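Local coordinates for AP endonuclease, family protein 2 (Mycobacterium smegmatis, PDB 5TNV), which binds a magnesium ion in a xylose isomerase-like TIM barrel and may have endonuclease activity, at residues A[189-194]-A[248-253]; A[103-108]-A[138-143]; A[222-227]-A[239-244]. All blocks are in the same frame, centred on the assembly; numbering follows the deposited sequence.

All three contacts are buried and lie in or beside one TIM barrel. Interaction 2 is the most regular: it joins the neighbouring strands 99-104 and 137-141, then continues into the loops beyond them. Interaction 1 spans the barrel interior from the next strand along, 189-193, to the start of strand 251-261, through amide hydrogen bonds and a shared magnesium ion. Interaction 3 is mainly apolar and joins a post-strand turn to helix 237-244, its centre about 13 Å from the centre of the chain, against about 7 Å for the centres of the other two. Its D223 completes the metal site of interaction 1, whereas interaction 2 supplies second-shell polar groups, S104 and N139, to H252 and E193.

Interaction 1: residues A[189-194]-A[248-253]; sequences QLSLEM and SNFWHI
N249 meets three successive residues of strand 189-193 through the two ends of its side-chain amide. Its ND2 gives one hydrogen to Q189 OE1 (2.9 Å) and the other to L190 O (3.0 Å). Both acceptors lie close to the N249 amide plane and both bonds are nearly straight, although ND2 approaches L190 O from well above that carbonyl's plane. The other end, OD1, accepts a hydrogen bond from S191 OG at 2.8 Å. With CG between the backbone N and carbonyl carbon (chi1 66°), the amide is turned to face the strand, and three bonds fix its rotation; the Q189 amide plane lies 39° from its own. F250 follows, and its CB packs 3.4 Å from S191 OG, the hydroxyl also lying in the plane of the ring at its edge. The F250 side chain also touches I137, N139 and N221. At H252 the backbones have moved apart, from 6.3 Å between the CA atoms of S191 and F250 to 8.0 Å between those of E193 and H252, and a magnesium ion joins the side chains. E193, fully extended, brings OE2 to 3.2 Å from H252 ND1; both atoms are metal ligands, with carboxylate and imidazole planes 69° apart. D223 is the third protein ligand. The remaining polar atoms are held in turn, E193 OE1 by N139 and H252 NE2 by S104. At the C-terminal end of strand 189-193, the usual place for a TIM-barrel site, these second-shell bonds would help hold OE2 and ND1 toward the metal.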
ATOM      1  N   GLN A 189      24.252 -19.852  15.874  1.00  6.51           N
ATOM      2  CA  GLN A 189      24.745 -19.911  14.503  1.00  6.37           C
ATOM      3  C   GLN A 189      25.043 -18.524  13.965  1.00  5.77           C
ATOM      4  O   GLN A 189      24.491 -17.507  14.454  1.00  6.16           O
ATOM      5  CB  GLN A 189      23.775 -20.631  13.575  1.00  6.90           C
ATOM      6  CG  GLN A 189      23.537 -22.073  13.949  1.00  7.55           C
ATOM      7  CD  GLN A 189      22.689 -22.818  12.920  1.00 10.03           C
ATOM      8  OE1 GLN A 189      22.575 -22.443  11.783  1.00 14.50           O
ATOM      9  NE2 GLN A 189      22.136 -23.923  13.352  1.00 16.92           N
ATOM     10  N   LEU A 190      25.907 -18.499  12.947  1.00  5.99           N
ATOM     11  CA  LEU A 190      26.174 -17.333  12.111  1.00  5.58           C
ATOM     12  C   LEU A 190      25.271 -17.368  10.876  1.00  5.37           C
ATOM     13  O   LEU A 190      25.103 -18.458  10.305  1.00  6.17           O
ATOM     14  CB  LEU A 190      27.635 -17.346  11.688  1.00  6.07           C
ATOM     15  CG  LEU A 190      28.135 -16.074  10.975  1.00  6.32           C
ATOM     16  CD1 LEU A 190      28.315 -14.966  11.990  1.00  7.40           C
ATOM     17  CD2 LEU A 190      29.412 -16.402  10.238  1.00  7.40           C
ATOM     18  N   SER A 191      24.753 -16.232  10.475  1.00  5.19           N
ATOM     19  CA  SER A 191      24.004 -16.125   9.235  1.00  4.84           C
ATOM     20  C   SER A 191      24.688 -15.095   8.324  1.00  4.98           C
ATOM     21  O   SER A 191      25.257 -14.121   8.804  1.00  5.70           O
ATOM     22  CB  SER A 191      22.553 -15.745   9.476  1.00  5.14           C
ATOM     23  OG  SER A 191      21.768 -16.012   8.322  1.00  5.01           O
ATOM     24  N   LEU A 192      24.598 -15.359   7.017  1.00  5.05           N
ATOM     25  CA  LEU A 192      25.184 -14.540   5.975  1.00  5.15           C
ATOM     26  C   LEU A 192      24.111 -13.875   5.137  1.00  4.49           C
ATOM     27  O   LEU A 192      23.328 -14.527   4.458  1.00  5.21           O
ATOM     28  CB  LEU A 192      26.057 -15.391   5.038  1.00  5.59           C
ATOM     29  CG  LEU A 192      27.082 -16.318   5.716  1.00  6.49           C
ATOM     30  CD1 LEU A 192      27.812 -17.116   4.649  1.00  8.92           C
ATOM     31  CD2 LEU A 192      28.044 -15.506   6.587  1.00  7.34           C
ATOM     32  N   GLU A 193      24.055 -12.539   5.235  1.00  5.04           N
ATOM     33  CA  GLU A 193      22.979 -11.759   4.625  1.00  4.59           C
ATOM     34  C   GLU A 193      23.214 -11.527   3.138  1.00  4.58           C
ATOM     35  O   GLU A 193      24.149 -10.810   2.735  1.00  5.21           O
ATOM     36  CB  GLU A 193      22.844 -10.423   5.381  1.00  4.70           C
ATOM     37  CG  GLU A 193      21.725  -9.563   4.881  1.00  5.17           C
ATOM     38  CD  GLU A 193      21.576  -8.280   5.705  1.00  5.06           C
ATOM     39  OE1 GLU A 193      22.167  -8.183   6.794  1.00  5.74           O
ATOM     40  OE2 GLU A 193      20.809  -7.374   5.248  1.00  5.75           O
ATOM     41  N   MET A 194      22.316 -12.073   2.323  1.00  4.31           N
ATOM     42  CA  MET A 194      22.373 -11.811   0.888  1.00  4.47           C
ATOM     43  C   MET A 194      22.133 -10.343   0.617  1.00  4.09           C
ATOM     44  O   MET A 194      21.205  -9.742   1.169  1.00  4.63           O
ATOM     45  CB  MET A 194      21.349 -12.683   0.157  1.00  4.43           C
ATOM     46  CG  MET A 194      21.679 -14.160   0.227  1.00  4.97           C
ATOM     47  SD  MET A 194      20.545 -15.248  -0.626  1.00  5.48           S
ATOM     48  CE  MET A 194      20.701 -14.630  -2.316  1.00  6.26           C
ATOM     49  N   SER A 248      19.033 -21.779   4.627  1.00  5.54           N
ATOM     50  CA  SER A 248      18.766 -20.597   5.428  1.00  5.24           C
ATOM     51  C   SER A 248      18.528 -20.898   6.905  1.00  5.50           C
ATOM     52  O   SER A 248      17.740 -21.779   7.258  1.00  6.19           O
ATOM     53  CB  SER A 248      17.574 -19.852   4.818  1.00  5.31           C
ATOM     54  OG  SER A 248      17.871 -19.361   3.535  1.00  5.70           O
ATOM     55  N   ASN A 249      19.146 -20.071   7.744  1.00  5.25           N
ATOM     56  CA  ASN A 249      19.021 -20.235   9.219  1.00  5.05           C
ATOM     57  C   ASN A 249      18.486 -18.978   9.909  1.00  4.53           C
ATOM     58  O   ASN A 249      18.404 -18.968  11.135  1.00  5.31           O
ATOM     59  CB  ASN A 249      20.320 -20.718   9.841  1.00  5.38           C
ATOM     60  CG  ASN A 249      21.432 -19.682   9.717  1.00  5.55           C
ATOM     61  OD1 ASN A 249      21.347 -18.709   8.980  1.00  6.13           O
ATOM     62  ND2 ASN A 249      22.544 -19.933  10.390  1.00  6.75           N
ATOM     63  N   PHE A 250      18.142 -17.946   9.167  1.00  4.82           N
ATOM     64  CA  PHE A 250      17.726 -16.638   9.693  1.00  4.61           C
ATOM     65  C   PHE A 250      17.087 -15.907   8.521  1.00  4.10           C
ATOM     66  O   PHE A 250      17.391 -16.230   7.382  1.00  4.73           O
ATOM     67  CB  PHE A 250      18.968 -15.894  10.189  1.00  4.38           C
ATOM     68  CG  PHE A 250      18.720 -14.506  10.748  1.00  4.32           C
ATOM     69  CD1 PHE A 250      17.762 -14.279  11.722  1.00  4.18           C
ATOM     70  CD2 PHE A 250      19.492 -13.423  10.315  1.00  4.44           C
ATOM     71  CE1 PHE A 250      17.554 -13.040  12.260  1.00  4.46           C
ATOM     72  CE2 PHE A 250      19.288 -12.163  10.863  1.00  4.64           C
ATOM     73  CZ  PHE A 250      18.350 -11.966  11.849  1.00  4.59           C
ATOM     74  N   TRP A 251      16.257 -14.903   8.791  1.00  4.12           N
ATOM     75  CA  TRP A 251      15.526 -14.293   7.671  1.00  3.86           C
ATOM     76  C   TRP A 251      15.167 -12.825   7.983  1.00  3.47           C
ATOM     77  O   TRP A 251      14.234 -12.561   8.708  1.00  4.14           O
ATOM     78  CB  TRP A 251      14.284 -15.130   7.388  1.00  4.14           C
ATOM     79  CG  TRP A 251      13.657 -14.921   6.031  1.00  3.73           C
ATOM     80  CD1 TRP A 251      13.934 -14.016   5.032  1.00  4.10           C
ATOM     81  CD2 TRP A 251      12.579 -15.744   5.531  1.00  3.94           C
ATOM     82  NE1 TRP A 251      13.087 -14.228   3.968  1.00  4.04           N
ATOM     83  CE2 TRP A 251      12.258 -15.276   4.243  1.00  3.91           C
ATOM     84  CE3 TRP A 251      11.899 -16.804   6.083  1.00  4.25           C
ATOM     85  CZ2 TRP A 251      11.247 -15.881   3.501  1.00  4.31           C
ATOM     86  CZ3 TRP A 251      10.877 -17.420   5.351  1.00  5.13           C
ATOM     87  CH2 TRP A 251      10.565 -16.940   4.070  1.00  5.05           C
ATOM     88  N   HIS A 252      15.905 -11.914   7.352  1.00  3.80           N
ATOM     89  CA  HIS A 252      15.484 -10.522   7.176  1.00  3.80           C
ATOM     90  C   HIS A 252      14.389 -10.545   6.097  1.00  3.50           C
ATOM     91  O   HIS A 252      14.665 -10.962   4.968  1.00  3.68           O
ATOM     92  CB  HIS A 252      16.616  -9.632   6.703  1.00  3.73           C
ATOM     93  CG  HIS A 252      17.641  -9.235   7.691  1.00  3.85           C
ATOM     94  ND1 HIS A 252      18.580  -8.280   7.372  1.00  4.37           N
ATOM     95  CD2 HIS A 252      17.865  -9.691   8.960  1.00  4.11           C
ATOM     96  CE1 HIS A 252      19.326  -8.169   8.459  1.00  5.21           C
ATOM     97  NE2 HIS A 252      18.948  -8.967   9.435  1.00  4.55           N
ATOM     98  N   ILE A 253      13.208 -10.110   6.461  1.00  3.46           N
ATOM     99  CA  ILE A 253      12.026 -10.356   5.607  1.00  3.95           C
ATOM    100  C   ILE A 253      11.334  -9.016   5.337  1.00  3.93           C
ATOM    101  O   ILE A 253      10.762  -8.413   6.241  1.00  5.28           O
ATOM    102  CB  ILE A 253      11.133 -11.430   6.257  1.00  4.16           C
ATOM    103  CG1 ILE A 253       9.952 -11.786   5.339  1.00  4.92           C
ATOM    104  CG2 ILE A 253      10.675 -11.095   7.658  1.00  4.56           C
ATOM    105  CD1 ILE A 253       9.215 -13.055   5.736  1.00  5.50           C
TER

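Interaction 2: residues A[103-108]-A[138-143]; sequences ISMTRS and VNTGFM
I103 and S104 pair with V138 and N139 as parallel strands in the tightly packed half of this contact. N139 N donates to I103 O at 2.9 Å, and N139 O in turn accepts from M105 N, also at 2.9 Å, so the backbone of N139 is held from both of its polar atoms. A CA-H...O contact from V138 CA to I103 O (3.3 Å) supplements the pairing. The strands are the two beta elements of a beta-alpha-beta crossover through helix 116-133, against which I103 and M105 pack. On the face carrying S104 and N139, S104 OG lies alongside N139 CB at 3.6 Å; its hydroxyl is hydrogen-bonded to both D70 OD2 and H252 NE2. A chi1 of 169° carries the N139 amide toward N221, which meets OD1, and the metal ligand E193, whose OE1 takes ND2.

Beyond M105 the pairing becomes less regular, the CA atoms of T106 and G141 being 6.9 Å apart, and a water enters the gap. It accepts from G141 N at 2.9 Å and may donate to T106 O, although other acceptors compete for its protons. M143 still packs closely here: CG falls between its own N and C (chi1 54°), and the bend at chi2 brings the CE methyl to 3.8 Å from M105 O, near the T106 carbonyl. T106 and R107 are partly exposed. R107 crosses M143 at about a right angle, with NH1 3.7 Å from M143 CB; its guanidinium is taken up by Q144 O, Y195 OH and the ring of F156. Direct backbone bonds therefore fix the strand ends and set S104 and N139 beside the metal ligands, whereas the loops rely on water and packing of the M143 methyl and methylene groups.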
ATOM      1  N   ILE A 103      21.292 -10.647  16.402  1.00  4.23           N
ATOM      2  CA  ILE A 103      22.084  -9.417  16.302  1.00  4.47           C
ATOM      3  C   ILE A 103      22.656  -9.355  14.872  1.00  4.22           C
ATOM      4  O   ILE A 103      23.471 -10.196  14.500  1.00  5.01           O
ATOM      5  CB  ILE A 103      23.207  -9.330  17.335  1.00  5.10           C
ATOM      6  CG1 ILE A 103      22.687  -9.504  18.745  1.00  5.68           C
ATOM      7  CG2 ILE A 103      23.976  -8.030  17.134  1.00  7.05           C
ATOM      8  CD1 ILE A 103      23.762  -9.604  19.823  1.00  7.11           C
ATOM      9  N   SER A 104      22.244  -8.339  14.132  1.00  4.34           N
ATOM     10  CA  SER A 104      22.624  -8.160  12.728  1.00  4.51           C
ATOM     11  C   SER A 104      23.582  -7.017  12.543  1.00  4.78           C
ATOM     12  O   SER A 104      23.224  -5.846  12.636  1.00  5.85           O
ATOM     13  CB  SER A 104      21.375  -7.915  11.856  1.00  4.61           C
ATOM     14  OG  SER A 104      20.518  -9.053  11.866  1.00  4.73           O
ATOM     15  N   MET A 105      24.830  -7.338  12.199  1.00  4.84           N
ATOM     16  CA  MET A 105      25.794  -6.333  11.811  1.00  4.92           C
ATOM     17  C   MET A 105      25.410  -5.775  10.461  1.00  5.08           C
ATOM     18  O   MET A 105      24.957  -6.534   9.622  1.00 10.33           O
ATOM     19  CB  MET A 105      27.195  -6.944  11.779  1.00  6.89           C
ATOM     20  CG  MET A 105      27.679  -7.430  13.119  1.00 10.93           C
ATOM     21  SD  MET A 105      29.257  -8.286  13.056  1.00 18.33           S
ATOM     22  CE  MET A 105      30.512  -7.039  12.684  1.00 18.40           C
ATOM     23  N   THR A 106      25.634  -4.491  10.251  0.50  6.07           N
ATOM     24  CA  THR A 106      25.129  -3.916   8.997  0.50  5.57           C
ATOM     25  C   THR A 106      26.286  -3.781   8.050  0.50  6.89           C
ATOM     26  O   THR A 106      26.912  -4.702   7.552  0.50  7.08           O
ATOM     27  CB  THR A 106      24.311  -2.667   9.349  0.50  6.58           C
ATOM     28  OG1 THR A 106      25.109  -1.663  10.020  0.50  6.30           O
ATOM     29  CG2 THR A 106      23.164  -3.046  10.295  0.50  8.86           C
ATOM     30  N   ARG A 107      26.753  -2.807   7.483  1.00  9.10           N
ATOM     31  CA  ARG A 107      27.794  -2.179   6.755  1.00  5.60           C
ATOM     32  C   ARG A 107      29.109  -2.191   7.563  1.00  5.60           C
ATOM     33  O   ARG A 107      29.774  -1.207   7.754  1.00  8.21           O
ATOM     34  CB  ARG A 107      27.379  -0.792   6.265  1.00  5.83           C
ATOM     35  CG  ARG A 107      26.120  -0.886   5.364  1.00  5.76           C
ATOM     36  CD  ARG A 107      25.695   0.462   4.778  1.00  6.27           C
ATOM     37  NE  ARG A 107      24.400   0.313   4.117  1.00  6.15           N
ATOM     38  CZ  ARG A 107      24.220  -0.263   2.940  1.00  5.15           C
ATOM     39  NH1 ARG A 107      25.245  -0.680   2.216  1.00  5.23           N
ATOM     40  NH2 ARG A 107      22.988  -0.396   2.478  1.00  6.83           N
ATOM     41  N   SER A 108      29.438  -3.402   7.988  1.00  5.74           N
ATOM     42  CA  SER A 108      30.550  -3.734   8.859  1.00  6.07           C
ATOM     43  C   SER A 108      31.211  -5.006   8.380  1.00  5.68           C
ATOM     44  O   SER A 108      31.313  -6.007   9.081  1.00  6.76           O
ATOM     45  CB  SER A 108      30.080  -3.901  10.304  1.00  7.77           C
ATOM     46  OG  SER A 108      29.444  -2.725  10.709  1.00  9.03           O
ATOM     47  N   VAL A 138      23.884 -14.541  15.149  1.00  5.02           N
ATOM     48  CA  VAL A 138      24.611 -13.329  14.796  1.00  4.86           C
ATOM     49  C   VAL A 138      24.683 -13.325  13.262  1.00  4.77           C
ATOM     50  O   VAL A 138      25.073 -14.350  12.661  1.00  5.54           O
ATOM     51  CB  VAL A 138      25.996 -13.257  15.440  1.00  4.99           C
ATOM     52  CG1 VAL A 138      26.849 -12.111  14.880  1.00  6.46           C
ATOM     53  CG2 VAL A 138      25.833 -13.161  16.956  1.00  5.62           C
ATOM     54  N   ASN A 139      24.313 -12.218  12.643  1.00  4.50           N
ATOM     55  CA  ASN A 139      24.243 -12.076  11.201  1.00  4.42           C
ATOM     56  C   ASN A 139      25.302 -11.082  10.729  1.00  4.68           C
ATOM     57  O   ASN A 139      25.465 -10.006  11.296  1.00  5.43           O
ATOM     58  CB  ASN A 139      22.831 -11.581  10.836  1.00  4.89           C
ATOM     59  CG  ASN A 139      22.633 -11.137   9.420  1.00  4.67           C
ATOM     60  OD1 ASN A 139      22.228 -11.930   8.567  1.00  5.49           O
ATOM     61  ND2 ASN A 139      22.923  -9.877   9.140  1.00  5.31           N
ATOM     62  N   THR A 140      25.998 -11.474   9.650  1.00  4.98           N
ATOM     63  CA  THR A 140      26.969 -10.625   8.992  1.00  5.34           C
ATOM     64  C   THR A 140      26.713 -10.631   7.492  1.00  5.09           C
ATOM     65  O   THR A 140      26.206 -11.613   6.944  1.00  6.27           O
ATOM     66  CB  THR A 140      28.392 -11.105   9.361  1.00  5.97           C
ATOM     67  OG1 THR A 140      29.359 -10.148   8.966  1.00  9.07           O
ATOM     68  CG2 THR A 140      28.746 -12.435   8.728  1.00  7.44           C
ATOM     69  N   GLY A 141      27.079  -9.553   6.825  1.00  5.71           N
ATOM     70  CA  GLY A 141      27.026  -9.508   5.390  1.00  6.09           C
ATOM     71  C   GLY A 141      28.204  -8.730   4.832  1.00  5.15           C
ATOM     72  O   GLY A 141      29.067  -8.263   5.568  1.00  5.91           O
ATOM     73  N   PHE A 142      28.199  -8.594   3.516  1.00  4.89           N
ATOM     74  CA  PHE A 142      29.352  -8.018   2.815  1.00  5.09           C
ATOM     75  C   PHE A 142      29.074  -6.644   2.255  1.00  4.92           C
ATOM     76  O   PHE A 142      29.943  -6.021   1.622  1.00  5.44           O
ATOM     77  CB  PHE A 142      29.838  -9.009   1.760  1.00  5.79           C
ATOM     78  CG  PHE A 142      30.306 -10.322   2.368  1.00  5.77           C
ATOM     79  CD1 PHE A 142      31.458 -10.356   3.163  1.00  7.22           C
ATOM     80  CD2 PHE A 142      29.604 -11.507   2.203  1.00  7.66           C
ATOM     81  CE1 PHE A 142      31.865 -11.527   3.775  1.00  8.32           C
ATOM     82  CE2 PHE A 142      30.057 -12.679   2.799  1.00  8.65           C
ATOM     83  CZ  PHE A 142      31.176 -12.687   3.566  1.00  8.10           C
ATOM     84  N   MET A 143      27.865  -6.109   2.504  1.00  4.88           N
ATOM     85  CA  MET A 143      27.605  -4.701   2.214  1.00  5.24           C
ATOM     86  C   MET A 143      28.615  -3.839   2.984  1.00  5.02           C
ATOM     87  O   MET A 143      29.097  -4.189   4.069  1.00  5.87           O
ATOM     88  CB  MET A 143      26.165  -4.296   2.547  1.00  5.37           C
ATOM     89  CG  MET A 143      25.719  -4.593   3.959  1.00  5.68           C
ATOM     90  SD  MET A 143      24.980  -6.259   4.077  1.00  6.07           S
ATOM     91  CE  MET A 143      24.806  -6.414   5.841  1.00  8.11           C
TER
HETATM   92  O   HOH W   1      27.816  -7.226   8.371  1.00  7.83           O

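Interaction 3: residues A[222-227]-A[239-244]; sequences PDLGNL and EMYAKV
The backbones of P222 and V244 approach to 6.6 Å between CA atoms, where the turn after strand 218-221 of the TIM barrel meets the end of helix 237-244. That turn is an inverse gamma turn centred on D223, which faces away from the helix and coordinates magnesium through OD2; P222 and L224, on either side of it in sequence, pack against the helix instead. P222 CB touches V244 CG2 at 3.6 Å and lies 3.9 Å from Y241 CE1, the proline and tyrosine side chains crossing at about a right angle. L224 inserts between M240, Y241 and V244, with CD1 3.6 Å from M240 CB. Further along, L227 CD1 makes a looser contact with M240 SD at 4.3 Å. The Y241 hydroxyl points back over the turn, its OH 3.2 Å from P222 O, but it is also hydrogen-bonded to Y281 OH and W251 NE1, so the bond to P222 O is not settled. The contact thus joins the turn that carries a magnesium ligand to helix 237-244, mostly through apolar side chains. Its CH-pi interaction sets L224 CD1 over the Y241 ring, 3.5 Å from the centroid and only 6° off the ring normal.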
ATOM      1  N   PRO A 222      18.291 -15.106   3.592  1.00  3.86           N
ATOM      2  CA  PRO A 222      17.808 -14.821   2.257  1.00  4.04           C
ATOM      3  C   PRO A 222      16.982 -13.526   2.241  1.00  3.87           C
ATOM      4  O   PRO A 222      15.757 -13.546   2.072  1.00  4.12           O
ATOM      5  CB  PRO A 222      16.994 -16.060   1.900  1.00  4.74           C
ATOM      6  CG  PRO A 222      16.376 -16.450   3.203  1.00  4.60           C
ATOM      7  CD  PRO A 222      17.456 -16.165   4.227  1.00  4.44           C
ATOM      8  N   ASP A 223      17.678 -12.387   2.398  1.00  3.96           N
ATOM      9  CA  ASP A 223      17.024 -11.064   2.440  1.00  3.95           C
ATOM     10  C   ASP A 223      16.760 -10.637   1.000  1.00  3.68           C
ATOM     11  O   ASP A 223      17.375  -9.693   0.491  1.00  4.13           O
ATOM     12  CB  ASP A 223      17.895 -10.091   3.190  1.00  4.09           C
ATOM     13  CG  ASP A 223      17.240  -8.755   3.471  1.00  3.95           C
ATOM     14  OD1 ASP A 223      16.068  -8.520   3.065  1.00  4.55           O
ATOM     15  OD2 ASP A 223      17.917  -7.909   4.118  1.00  4.67           O
ATOM     16  N   LEU A 224      15.854 -11.364   0.341  1.00  3.76           N
ATOM     17  CA  LEU A 224      15.714 -11.187  -1.109  1.00  3.49           C
ATOM     18  C   LEU A 224      14.972  -9.908  -1.451  1.00  3.48           C
ATOM     19  O   LEU A 224      15.029  -9.500  -2.639  1.00  3.93           O
ATOM     20  CB  LEU A 224      15.108 -12.416  -1.780  1.00  4.08           C
ATOM     21  CG  LEU A 224      15.882 -13.711  -1.574  1.00  4.94           C
ATOM     22  CD1 LEU A 224      15.335 -14.808  -2.470  1.00  6.17           C
ATOM     23  CD2 LEU A 224      17.371 -13.533  -1.773  1.00  8.11           C
ATOM     24  N   GLY A 225      14.353  -9.231  -0.517  1.00  3.57           N
ATOM     25  CA  GLY A 225      13.905  -7.876  -0.787  1.00  4.08           C
ATOM     26  C   GLY A 225      15.063  -6.990  -1.284  1.00  3.80           C
ATOM     27  O   GLY A 225      14.820  -6.095  -2.094  1.00  3.92           O
ATOM     28  N   ASN A 226      16.273  -7.237  -0.811  1.00  3.54           N
ATOM     29  CA  ASN A 226      17.416  -6.481  -1.269  1.00  3.65           C
ATOM     30  C   ASN A 226      17.577  -6.554  -2.807  1.00  3.58           C
ATOM     31  O   ASN A 226      18.045  -5.606  -3.424  1.00  4.05           O
ATOM     32  CB  ASN A 226      18.705  -6.960  -0.627  1.00  3.84           C
ATOM     33  CG  ASN A 226      18.798  -6.660   0.848  1.00  3.62           C
ATOM     34  OD1 ASN A 226      18.131  -5.717   1.340  1.00  4.46           O
ATOM     35  ND2 ASN A 226      19.613  -7.399   1.566  1.00  4.07           N
ATOM     36  N   LEU A 227      17.234  -7.691  -3.383  1.00  3.67           N
ATOM     37  CA  LEU A 227      17.318  -7.931  -4.813  1.00  3.68           C
ATOM     38  C   LEU A 227      16.092  -7.513  -5.553  1.00  3.73           C
ATOM     39  O   LEU A 227      16.176  -6.944  -6.678  1.00  4.00           O
ATOM     40  CB  LEU A 227      17.660  -9.395  -5.102  1.00  4.14           C
ATOM     41  CG  LEU A 227      18.935  -9.936  -4.431  1.00  5.10           C
ATOM     42  CD1 LEU A 227      19.211 -11.338  -4.913  1.00  6.03           C
ATOM     43  CD2 LEU A 227      20.125  -9.016  -4.625  1.00  6.46           C
ATOM     44  N   GLU A 239      11.295 -18.582  -7.493  1.00  6.23           N
ATOM     45  CA  GLU A 239      12.426 -19.338  -7.964  1.00  6.58           C
ATOM     46  C   GLU A 239      13.639 -19.071  -7.062  1.00  5.75           C
ATOM     47  O   GLU A 239      14.370 -19.977  -6.635  1.00  6.76           O
ATOM     48  CB  GLU A 239      12.764 -19.029  -9.407  1.00  8.17           C
ATOM     49  CG  GLU A 239      14.008 -19.636  -9.989  1.00 18.03           C
ATOM     50  CD  GLU A 239      14.403 -19.107 -11.326  1.00 19.67           C
ATOM     51  OE1 GLU A 239      13.431 -18.920 -12.169  1.00 33.37           O
ATOM     52  OE2 GLU A 239      15.650 -18.924 -11.486  1.00 19.72           O
ATOM     53  N   MET A 240      13.865 -17.786  -6.758  1.00  5.21           N
ATOM     54  CA  MET A 240      15.055 -17.455  -5.964  1.00  4.79           C
ATOM     55  C   MET A 240      14.953 -18.030  -4.568  1.00  4.78           C
ATOM     56  O   MET A 240      15.914 -18.601  -4.039  1.00  5.42           O
ATOM     57  CB  MET A 240      15.226 -15.934  -5.869  1.00  4.92           C
ATOM     58  CG  MET A 240      15.452 -15.217  -7.225  1.00  5.20           C
ATOM     59  SD  MET A 240      16.166 -13.577  -7.037  1.00  6.32           S
ATOM     60  CE  MET A 240      14.790 -12.618  -6.421  1.00  7.03           C
ATOM     61  N   TYR A 241      13.803 -17.877  -3.905  1.00  5.03           N
ATOM     62  CA  TYR A 241      13.622 -18.395  -2.561  1.00  4.70           C
ATOM     63  C   TYR A 241      13.714 -19.912  -2.525  1.00  5.11           C
ATOM     64  O   TYR A 241      14.295 -20.465  -1.605  1.00  5.79           O
ATOM     65  CB  TYR A 241      12.314 -17.903  -1.956  1.00  4.95           C
ATOM     66  CG  TYR A 241      12.420 -16.588  -1.209  1.00  4.55           C
ATOM     67  CD1 TYR A 241      13.215 -16.499  -0.063  1.00  4.63           C
ATOM     68  CD2 TYR A 241      11.718 -15.454  -1.597  1.00  4.09           C
ATOM     69  CE1 TYR A 241      13.343 -15.340   0.651  1.00  4.56           C
ATOM     70  CE2 TYR A 241      11.841 -14.268  -0.875  1.00  4.39           C
ATOM     71  CZ  TYR A 241      12.644 -14.228   0.256  1.00  4.31           C
ATOM     72  OH  TYR A 241      12.809 -13.082   1.032  1.00  4.71           O
ATOM     73  N   ALA A 242      13.172 -20.611  -3.533  1.00  5.83           N
ATOM     74  CA  ALA A 242      13.308 -22.052  -3.545  1.00  6.56           C
ATOM     75  C   ALA A 242      14.773 -22.509  -3.548  1.00  6.79           C
ATOM     76  O   ALA A 242      15.120 -23.537  -2.960  1.00  7.83           O
ATOM     77  CB  ALA A 242      12.561 -22.648  -4.777  1.00  8.72           C
ATOM     78  N   LYS A 243      15.635 -21.757  -4.183  1.00  6.55           N
ATOM     79  CA  LYS A 243      17.028 -22.133  -4.232  1.00  7.41           C
ATOM     80  C   LYS A 243      17.705 -21.959  -2.876  1.00  6.45           C
ATOM     81  O   LYS A 243      18.558 -22.769  -2.543  1.00  7.84           O
ATOM     82  CB  LYS A 243      17.757 -21.287  -5.281  1.00  8.71           C
ATOM     83  CG  LYS A 243      17.593 -21.668  -6.707  1.00 12.26           C
ATOM     84  CD  LYS A 243      18.458 -20.771  -7.586  1.00 17.76           C
ATOM     85  CE  LYS A 243      18.213 -21.316  -8.963  1.00 17.29           C
ATOM     86  NZ  LYS A 243      19.087 -20.574  -9.882  1.00 18.46           N
ATOM     87  N   VAL A 244      17.442 -20.846  -2.214  1.00  5.52           N
ATOM     88  CA  VAL A 244      18.233 -20.497  -1.033  1.00  5.69           C
ATOM     89  C   VAL A 244      17.614 -20.923   0.293  1.00  5.50           C
ATOM     90  O   VAL A 244      18.356 -21.102   1.283  1.00  5.84           O
ATOM     91  CB  VAL A 244      18.618 -18.996  -1.001  1.00  5.81           C
ATOM     92  CG1 VAL A 244      19.542 -18.668  -2.172  1.00  7.16           C
ATOM     93  CG2 VAL A 244      17.390 -18.103  -0.989  1.00  5.55           C
TER